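Local coordinates for protein putative NADPH:quinone reductase (Bacillus thuringiensis, PDB 3GMS) that probably reduces quinones with NADPH, as a putative member of the zinc-binding-dehydrogenase-like oxidoreductases, but is not functionally established, at residues N33-R38 with G72-V77; P43-D48 with G67-G72; N169-A174 with G189-I194. All coordinates share one frame; numbering follows the deposited sequence.

How the contacts relate
Contacts 1 and 2 belong to the GroES-like domain and contact 3 to the Rossmann-type domain, which probably binds the nucleotide, so the three sample both domains of the chain, each with its own main sheet. Along the sequence, the two segments of contact 2 fall between the outer ends of contact 1, with G72 shared; contact 3 opens later. Contact 1 pairs strands 34-43 and 71-77, and contact 2 joins the chain leaving the first strand to the chain entering the second, their centres about 18 Å apart. Contact 3 lies in a separate parallel sheet, its centre about 41 Å from contact 1 and about 27 Å from contact 2, and opposite contact 1 across the chain's centre.

Contact 1 (N33-R38 with G72-V77); sequences NEVFVR and GIVENV
The carbonyl oxygen of F36 is gripped by two successive amides of the opposing strand, and this defines a classic beta bulge in the antiparallel pairing of strands 34-43 and 71-77 within the mixed sheet of the GroES-like domain. E75 N gives the strong bond, 2.8 Å from F36 O and nearly straight at 170°; N76 N reaches the same oxygen only weakly, at 3.4 Å. Because E75 and N76 both face F36, the pairing slips by one residue: F36 is matched with N76, but V37 with V74. Regular bonding resumes at once beyond the bulge, where R38 and I73 exchange N-H...O bonds in both directions. On the valine face V37 CG1 packs 3.5 Å from G72 C, close to a backbone that carries no side chain.

One face of the ladder is apolar and buried. V35 CG1, anti to its backbone N (chi1 174°), is directed at V74 CG1, 3.8 Å away, and the two side chains cross at about a right angle; V35 and V77 instead lie side by side, while V37 CG2 meets V74 CG2 at a slant on the same face. V90 of strand 89-92 touches V37 and V74 there. On the other face the ring of F36 is approached at its edge by E75 CB, 3.8 Å from F36 CD2, and it also stacks with Y102. R38 bends at chi3 and lays NH2 alongside I73, while its NE makes a long, weak salt bridge to E75 OE2; E75 was modelled in two conformers, which leaves that ion pair doubtful. N76 turns its amide back on its own strand, and OD1, also bonded by R83, takes V77 N at 2.9 Å from above the carbonyl plane rather than on a lone pair.

Contact 2 (P43-D48 with G67-G72); sequences PINPSD and GYEGVG
The Y68 ring presents its edge to the 43-48 segment: D48 OD1 lies near the ring plane, 3.4 Å from Y68 CD2, and S47 O sits farther along the same edge. The D48 carboxylate is turned only 17° from the ring, and the two side chains slide past each other in opposite directions. The same OD1 accepts Y68 N at 3.0 Å from above the carboxylate plane. A second flat pair meets at a steeper tilt, the N45 amide and E69 carboxylate being 61° apart. N45 ND2 donates to E69 OE1 at 2.9 Å, using the anti lone pair of OE1, with the acceptor nearly in the N45 amide plane. E69 CG stands between its backbone N and carbonyl carbon (chi1 73°), and the chain then runs extended past P43, whose CG comes 3.5 Å from E69 CG.

D48 OD2 accepts N45 N across its own turn, and a water bridges D48 OD2 and E69 N. A second water joins D48 O to G67 N, and a third lies by N45 OD1 and E69 OE1. These polar groups are largely buried, and partners outside the segments complete them: E69 OE2 receives Y126 N, and N45 OD1 receives K326 NZ. Within the GroES-like domain the contact thus ties the short, weakly bonded helix 46-49 to the chain leading into strand 71-77, with I127 of helix 127-139 against N45, Y68 and E69, and strand 326-330 beside P43.

Contact 3 (N169-A174 with G189-I194); sequences NFRLIA and GAAYVI
I194 CG1 stands anti to its carbonyl carbon (chi1 -49°), and the extended chi2 of -179° carries CD1 onto I173 CG2, 3.6 Å away. I173 CG2 is itself anti to the backbone N, and the two branched side chains meet at a slant on the face that also carries Y192, covered by L208 and V205 of helix 201-208. On the other face A174 CB sits 3.9 Å from V193 CG2, and L172 CD2 reaches A190 CB; L185 of helix 182-188 packs on both A174 and V193.

Between these layers the strands run parallel. A174 N bonds to Y192 O at 2.9 Å, and A174 O in turn takes I194 N at a short 2.6 Å. L172 O is shared: A191 N approaches in the carbonyl plane at 2.9 Å, whereas the bond from Y192 N is weak. At the N-terminal end of strand 171-176 a water accepts from L172 N and donates to G189 O, bridging the strand to the Schellman turn that ends helix 182-188. R171 runs extended along A191, its CG 3.6 Å from A191 CB, before NH1 bonds to L208 O.

Strand 171-176, helix 182-188 and strand 192-195 form a beta-alpha-beta crossover, and strand 192-195 is the outermost strand of a parallel sheet in the order 3-2-1-4-5-6, the order of a Rossmann fold, consistent with nucleotide binding in this family.

Contact 1 (N33-R38 with G72-V77)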
loop_
_atom_site.group_PDB
_atom_site.type_symbol
_atom_site.label_atom_id
_atom_site.label_comp_id
_atom_site.label_asym_id
_atom_site.label_seq_id
_atom_site.Cartn_x
_atom_site.Cartn_y
_atom_site.Cartn_z
ATOM N N ASN A 33 -4.862 14.237 23.129
ATOM C CA ASN A 33 -5.547 14.032 21.841
ATOM C C ASN A 33 -5.399 12.598 21.295
ATOM O O ASN A 33 -5.660 12.364 20.113
ATOM C CB ASN A 33 -5.109 15.067 20.777
ATOM C CG ASN A 33 -6.205 15.334 19.698
ATOM O OD1 ASN A 33 -7.412 15.412 20.003
ATOM N ND2 ASN A 33 -5.778 15.474 18.431
ATOM N N GLU A 34 -5.034 11.654 22.161
ATOM C CA GLU A 34 -4.755 10.263 21.733
ATOM C C GLU A 34 -5.977 9.348 21.771
ATOM O O GLU A 34 -6.893 9.528 22.584
ATOM C CB GLU A 34 -3.687 9.617 22.608
ATOM C CG GLU A 34 -2.281 10.129 22.427
ATOM C CD GLU A 34 -1.246 9.257 23.134
ATOM O OE1 GLU A 34 -1.433 8.885 24.324
ATOM O OE2 GLU A 34 -0.235 8.950 22.482
ATOM N N VAL A 35 -5.967 8.349 20.887
ATOM C CA VAL A 35 -7.021 7.338 20.848
ATOM C C VAL A 35 -6.293 6.001 21.068
ATOM O O VAL A 35 -5.224 5.811 20.514
ATOM C CB VAL A 35 -7.791 7.405 19.497
ATOM C CG1 VAL A 35 -8.797 6.265 19.371
ATOM C CG2 VAL A 35 -8.512 8.780 19.394
ATOM N N PHE A 36 -6.864 5.119 21.892
ATOM C CA PHE A 36 -6.206 3.889 22.320
ATOM C C PHE A 36 -7.042 2.717 21.768
ATOM O O PHE A 36 -8.222 2.574 22.129
ATOM C CB PHE A 36 -6.155 3.893 23.866
ATOM C CG PHE A 36 -5.552 2.656 24.475
ATOM C CD1 PHE A 36 -4.188 2.472 24.475
ATOM C CD2 PHE A 36 -6.365 1.688 25.087
ATOM C CE1 PHE A 36 -3.635 1.346 25.045
ATOM C CE2 PHE A 36 -5.824 0.563 25.653
ATOM C CZ PHE A 36 -4.453 0.389 25.642
ATOM N N VAL A 37 -6.456 1.885 20.892
ATOM C CA VAL A 37 -7.256 0.981 20.097
ATOM C C VAL A 37 -6.757 -0.456 20.275
ATOM O O VAL A 37 -5.547 -0.734 20.105
ATOM C CB VAL A 37 -7.137 1.408 18.596
ATOM C CG1 VAL A 37 -7.872 0.412 17.698
ATOM C CG2 VAL A 37 -7.716 2.840 18.396
ATOM N N ARG A 38 -7.655 -1.364 20.660
ATOM C CA ARG A 38 -7.294 -2.793 20.740
ATOM C C ARG A 38 -7.396 -3.374 19.318
ATOM O O ARG A 38 -8.489 -3.432 18.764
ATOM C CB ARG A 38 -8.235 -3.554 21.708
ATOM C CG ARG A 38 -8.024 -5.104 21.704
ATOM C CD ARG A 38 -9.000 -5.857 22.663
ATOM N NE ARG A 38 -10.382 -5.379 22.519
ATOM C CZ ARG A 38 -11.291 -5.872 21.681
ATOM N NH1 ARG A 38 -10.993 -6.885 20.875
ATOM N NH2 ARG A 38 -12.511 -5.338 21.651
ATOM N N GLY A 72 -9.094 -1.966 14.466
ATOM C CA GLY A 72 -9.308 -2.370 15.866
ATOM C C GLY A 72 -10.483 -1.615 16.462
ATOM O O GLY A 72 -11.196 -0.895 15.745
ATOM N N ILE A 73 -10.670 -1.796 17.775
ATOM C CA ILE A 73 -11.789 -1.191 18.530
ATOM C C ILE A 73 -11.243 -0.182 19.520
ATOM O O ILE A 73 -10.339 -0.503 20.275
ATOM C CB ILE A 73 -12.552 -2.276 19.348
ATOM C CG1 ILE A 73 -13.089 -3.357 18.434
ATOM C CG2 ILE A 73 -13.666 -1.623 20.232
ATOM C CD1 ILE A 73 -14.055 -2.812 17.431
ATOM N N VAL A 74 -11.796 1.032 19.517
ATOM C CA VAL A 74 -11.363 2.050 20.442
ATOM C C VAL A 74 -11.776 1.615 21.830
ATOM O O VAL A 74 -12.955 1.298 22.038
ATOM C CB VAL A 74 -12.043 3.406 20.153
ATOM C CG1 VAL A 74 -11.630 4.481 21.171
ATOM C CG2 VAL A 74 -11.768 3.887 18.737
ATOM N N GLU A 75 -10.805 1.583 22.744
ATOM C CA GLU A 75 -11.014 1.191 24.154
ATOM C C GLU A 75 -11.007 2.386 25.092
ATOM O O GLU A 75 -11.633 2.355 26.174
ATOM C CB GLU A 75 -9.900 0.252 24.624
ATOM C CG GLU A 75 -9.830 -1.067 23.914
ATOM C CD GLU A 75 -10.752 -2.108 24.492
ATOM O OE1 GLU A 75 -11.989 -1.962 24.362
ATOM O OE2 GLU A 75 -10.220 -3.089 25.056
ATOM N N ASN A 76 -10.237 3.404 24.728
ATOM C CA ASN A 76 -10.117 4.606 25.578
ATOM C C ASN A 76 -9.654 5.775 24.729
ATOM O O ASN A 76 -9.125 5.578 23.628
ATOM C CB ASN A 76 -9.168 4.358 26.753
ATOM C CG ASN A 76 -9.504 5.230 27.969
ATOM O OD1 ASN A 76 -10.437 6.056 27.929
ATOM N ND2 ASN A 76 -8.748 5.042 29.045
ATOM N N VAL A 77 -9.883 6.989 25.202
ATOM C CA VAL A 77 -9.441 8.198 24.511
ATOM C C VAL A 77 -8.890 9.177 25.550
ATOM O O VAL A 77 -9.239 9.096 26.738
ATOM C CB VAL A 77 -10.575 8.863 23.673
ATOM C CG1 VAL A 77 -11.074 7.926 22.541
ATOM C CG2 VAL A 77 -11.760 9.329 24.563
#

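Contact 2 (P43-D48 with G67-G72)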
loop_
_atom_site.group_PDB
_atom_site.type_symbol
_atom_site.label_atom_id
_atom_site.label_comp_id
_atom_site.label_asym_id
_atom_site.label_seq_id
_atom_site.Cartn_x
_atom_site.Cartn_y
_atom_site.Cartn_z
ATOM N N PRO A 43 -2.724 -6.553 8.081
ATOM C CA PRO A 43 -2.090 -7.309 7.010
ATOM C C PRO A 43 -0.581 -7.292 7.249
ATOM O O PRO A 43 -0.055 -6.421 7.959
ATOM C CB PRO A 43 -2.445 -6.478 5.768
ATOM C CG PRO A 43 -2.285 -5.023 6.271
ATOM C CD PRO A 43 -2.925 -5.134 7.709
ATOM N N ILE A 44 0.115 -8.262 6.662
ATOM C CA ILE A 44 1.550 -8.170 6.508
ATOM C C ILE A 44 1.809 -7.702 5.082
ATOM O O ILE A 44 1.731 -8.473 4.122
ATOM C CB ILE A 44 2.250 -9.508 6.801
ATOM C CG1 ILE A 44 2.008 -9.858 8.292
ATOM C CG2 ILE A 44 3.781 -9.383 6.472
ATOM C CD1 ILE A 44 2.519 -11.258 8.728
ATOM N N ASN A 45 2.063 -6.414 4.925
ATOM C CA ASN A 45 2.386 -5.916 3.597
ATOM C C ASN A 45 3.895 -6.025 3.343
ATOM O O ASN A 45 4.680 -5.753 4.233
ATOM C CB ASN A 45 1.984 -4.437 3.454
ATOM C CG ASN A 45 0.455 -4.196 3.601
ATOM O OD1 ASN A 45 -0.352 -5.003 3.158
ATOM N ND2 ASN A 45 0.080 -3.053 4.183
ATOM N N PRO A 46 4.310 -6.375 2.101
ATOM C CA PRO A 46 5.736 -6.231 1.765
ATOM C C PRO A 46 6.337 -4.883 2.193
ATOM O O PRO A 46 7.503 -4.832 2.629
ATOM C CB PRO A 46 5.761 -6.443 0.227
ATOM C CG PRO A 46 4.654 -7.425 -0.018
ATOM C CD PRO A 46 3.531 -6.847 0.947
ATOM N N SER A 47 5.567 -3.796 2.146
ATOM C CA SER A 47 6.069 -2.493 2.577
ATOM C C SER A 47 6.238 -2.337 4.102
ATOM O O SER A 47 6.951 -1.434 4.574
ATOM C CB SER A 47 5.161 -1.350 2.047
ATOM O OG SER A 47 3.832 -1.556 2.495
ATOM N N ASP A 48 5.622 -3.221 4.877
ATOM C CA ASP A 48 5.859 -3.250 6.335
ATOM C C ASP A 48 7.247 -3.852 6.613
ATOM O O ASP A 48 7.827 -3.613 7.673
ATOM C CB ASP A 48 4.865 -4.144 7.076
ATOM C CG ASP A 48 3.460 -3.630 7.037
ATOM O OD1 ASP A 48 3.282 -2.416 7.254
ATOM O OD2 ASP A 48 2.527 -4.451 6.863
ATOM N N GLY A 67 4.488 -2.320 11.098
ATOM C CA GLY A 67 3.073 -2.301 10.721
ATOM C C GLY A 67 2.492 -0.911 10.525
ATOM O O GLY A 67 2.480 -0.061 11.425
ATOM N N TYR A 68 2.004 -0.680 9.321
ATOM C CA TYR A 68 1.415 0.632 8.991
ATOM C C TYR A 68 -0.074 0.628 9.000
ATOM O O TYR A 68 -0.696 1.718 8.965
ATOM C CB TYR A 68 1.905 1.165 7.626
ATOM C CG TYR A 68 3.322 1.622 7.689
ATOM C CD1 TYR A 68 3.654 2.846 8.264
ATOM C CD2 TYR A 68 4.353 0.789 7.269
ATOM C CE1 TYR A 68 4.972 3.287 8.337
ATOM C CE2 TYR A 68 5.695 1.230 7.327
ATOM C CZ TYR A 68 5.986 2.463 7.870
ATOM O OH TYR A 68 7.288 2.903 7.973
ATOM N N GLU A 69 -0.693 -0.542 8.967
ATOM C CA GLU A 69 -2.160 -0.523 8.909
ATOM C C GLU A 69 -2.856 -1.664 9.666
ATOM O O GLU A 69 -2.205 -2.568 10.210
ATOM C CB GLU A 69 -2.669 -0.365 7.469
ATOM C CG GLU A 69 -2.516 -1.562 6.613
ATOM C CD GLU A 69 -3.139 -1.381 5.221
ATOM O OE1 GLU A 69 -2.459 -1.760 4.279
ATOM O OE2 GLU A 69 -4.301 -0.911 5.063
ATOM N N GLY A 70 -4.174 -1.605 9.690
ATOM C CA GLY A 70 -5.006 -2.594 10.387
ATOM C C GLY A 70 -6.215 -1.929 11.029
ATOM O O GLY A 70 -6.343 -0.695 11.016
ATOM N N VAL A 71 -7.076 -2.752 11.621
ATOM C CA VAL A 71 -8.332 -2.274 12.171
ATOM C C VAL A 71 -8.427 -2.751 13.621
ATOM O O VAL A 71 -7.901 -3.813 13.962
ATOM C CB VAL A 71 -9.499 -2.836 11.345
ATOM C CG1 VAL A 71 -9.542 -4.364 11.444
ATOM C CG2 VAL A 71 -10.839 -2.227 11.775
ATOM N N GLY A 72 -9.094 -1.966 14.466
ATOM C CA GLY A 72 -9.308 -2.370 15.866
ATOM C C GLY A 72 -10.483 -1.615 16.462
ATOM O O GLY A 72 -11.196 -0.895 15.745
HETATM O O HOH W 1 -3.097 -4.468 2.720
HETATM O O HOH W 2 0.445 -3.543 8.524
HETATM O O HOH W 3 6.670 -1.716 9.320
#

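Contact 3 (N169-A174 with G189-I194)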
loop_
_atom_site.group_PDB
_atom_site.type_symbol
_atom_site.label_atom_id
_atom_site.label_comp_id
_atom_site.label_asym_id
_atom_site.label_seq_id
_atom_site.Cartn_x
_atom_site.Cartn_y
_atom_site.Cartn_z
ATOM N N ASN A 169 -12.348 5.734 -15.713
ATOM C CA ASN A 169 -12.436 5.727 -17.192
ATOM C C ASN A 169 -11.126 6.036 -17.896
ATOM O O ASN A 169 -11.054 6.939 -18.729
ATOM C CB ASN A 169 -13.532 6.695 -17.664
ATOM C CG ASN A 169 -14.861 6.423 -17.012
ATOM O OD1 ASN A 169 -15.451 5.356 -17.202
ATOM N ND2 ASN A 169 -15.354 7.389 -16.248
ATOM N N PHE A 170 -10.076 5.287 -17.574
ATOM C CA PHE A 170 -8.829 5.393 -18.297
ATOM C C PHE A 170 -8.456 3.995 -18.691
ATOM O O PHE A 170 -9.113 3.041 -18.273
ATOM C CB PHE A 170 -7.714 6.102 -17.503
ATOM C CG PHE A 170 -7.281 5.378 -16.237
ATOM C CD1 PHE A 170 -6.368 4.334 -16.284
ATOM C CD2 PHE A 170 -7.745 5.814 -15.004
ATOM C CE1 PHE A 170 -5.933 3.683 -15.138
ATOM C CE2 PHE A 170 -7.353 5.186 -13.842
ATOM C CZ PHE A 170 -6.429 4.118 -13.882
ATOM N N ARG A 171 -7.436 3.882 -19.534
ATOM C CA ARG A 171 -7.065 2.625 -20.130
ATOM C C ARG A 171 -5.811 2.129 -19.422
ATOM O O ARG A 171 -4.774 2.802 -19.450
ATOM C CB ARG A 171 -6.838 2.835 -21.648
ATOM C CG ARG A 171 -6.533 1.568 -22.407
ATOM C CD ARG A 171 -6.404 1.803 -23.937
ATOM N NE ARG A 171 -6.108 0.538 -24.616
ATOM C CZ ARG A 171 -5.285 0.416 -25.657
ATOM N NH1 ARG A 171 -4.668 1.497 -26.134
ATOM N NH2 ARG A 171 -5.065 -0.787 -26.209
ATOM N N LEU A 172 -5.906 0.971 -18.756
ATOM C CA LEU A 172 -4.736 0.389 -18.119
ATOM C C LEU A 172 -4.065 -0.673 -18.949
ATOM O O LEU A 172 -4.682 -1.663 -19.353
ATOM C CB LEU A 172 -5.077 -0.205 -16.730
ATOM C CG LEU A 172 -3.938 -1.025 -16.104
ATOM C CD1 LEU A 172 -2.835 -0.109 -15.539
ATOM C CD2 LEU A 172 -4.457 -1.939 -14.999
ATOM N N ILE A 173 -2.786 -0.470 -19.188
ATOM C CA ILE A 173 -1.951 -1.529 -19.670
ATOM C C ILE A 173 -1.120 -2.102 -18.520
ATOM O O ILE A 173 -0.135 -1.502 -18.040
ATOM C CB ILE A 173 -1.073 -1.072 -20.902
ATOM C CG1 ILE A 173 -1.963 -0.576 -22.057
ATOM C CG2 ILE A 173 -0.096 -2.231 -21.304
ATOM C CD1 ILE A 173 -1.225 0.257 -23.138
ATOM N N ALA A 174 -1.535 -3.287 -18.055
ATOM C CA ALA A 174 -0.814 -4.015 -17.010
ATOM C C ALA A 174 0.433 -4.665 -17.556
ATOM O O ALA A 174 0.379 -5.339 -18.604
ATOM C CB ALA A 174 -1.720 -5.109 -16.386
ATOM N N GLY A 189 -10.578 -5.403 -14.931
ATOM C CA GLY A 189 -10.669 -4.224 -15.766
ATOM C C GLY A 189 -9.470 -3.739 -16.537
ATOM O O GLY A 189 -9.572 -2.726 -17.220
ATOM N N ALA A 190 -8.362 -4.467 -16.483
ATOM C CA ALA A 190 -7.196 -4.110 -17.254
ATOM C C ALA A 190 -7.498 -4.265 -18.761
ATOM O O ALA A 190 -8.049 -5.284 -19.190
ATOM C CB ALA A 190 -6.017 -4.972 -16.867
ATOM N N ALA A 191 -7.145 -3.250 -19.547
ATOM C CA ALA A 191 -7.374 -3.286 -21.005
ATOM C C ALA A 191 -6.491 -4.310 -21.737
ATOM O O ALA A 191 -6.890 -4.859 -22.793
ATOM C CB ALA A 191 -7.197 -1.880 -21.600
ATOM N N TYR A 192 -5.304 -4.560 -21.202
ATOM C CA TYR A 192 -4.346 -5.486 -21.781
ATOM C C TYR A 192 -3.337 -5.867 -20.704
ATOM O O TYR A 192 -3.053 -5.079 -19.793
ATOM C CB TYR A 192 -3.604 -4.800 -22.937
ATOM C CG TYR A 192 -2.921 -5.774 -23.876
ATOM C CD1 TYR A 192 -3.610 -6.317 -24.962
ATOM C CD2 TYR A 192 -1.594 -6.172 -23.656
ATOM C CE1 TYR A 192 -2.977 -7.223 -25.829
ATOM C CE2 TYR A 192 -0.953 -7.081 -24.510
ATOM C CZ TYR A 192 -1.658 -7.594 -25.593
ATOM O OH TYR A 192 -1.021 -8.489 -26.436
ATOM N N VAL A 193 -2.766 -7.054 -20.811
ATOM C CA VAL A 193 -1.743 -7.465 -19.893
ATOM C C VAL A 193 -0.542 -7.850 -20.703
ATOM O O VAL A 193 -0.607 -8.758 -21.540
ATOM C CB VAL A 193 -2.195 -8.634 -18.956
ATOM C CG1 VAL A 193 -1.037 -9.127 -18.082
ATOM C CG2 VAL A 193 -3.396 -8.220 -18.128
ATOM N N ILE A 194 0.547 -7.133 -20.488
ATOM C CA ILE A 194 1.832 -7.499 -21.082
ATOM C C ILE A 194 2.658 -8.372 -20.155
ATOM O O ILE A 194 3.187 -7.921 -19.114
ATOM C CB ILE A 194 2.669 -6.253 -21.521
ATOM C CG1 ILE A 194 1.816 -5.271 -22.343
ATOM C CG2 ILE A 194 3.962 -6.706 -22.217
ATOM C CD1 ILE A 194 2.592 -3.994 -22.839
HETATM O O HOH W 4 -8.463 -0.355 -18.427
#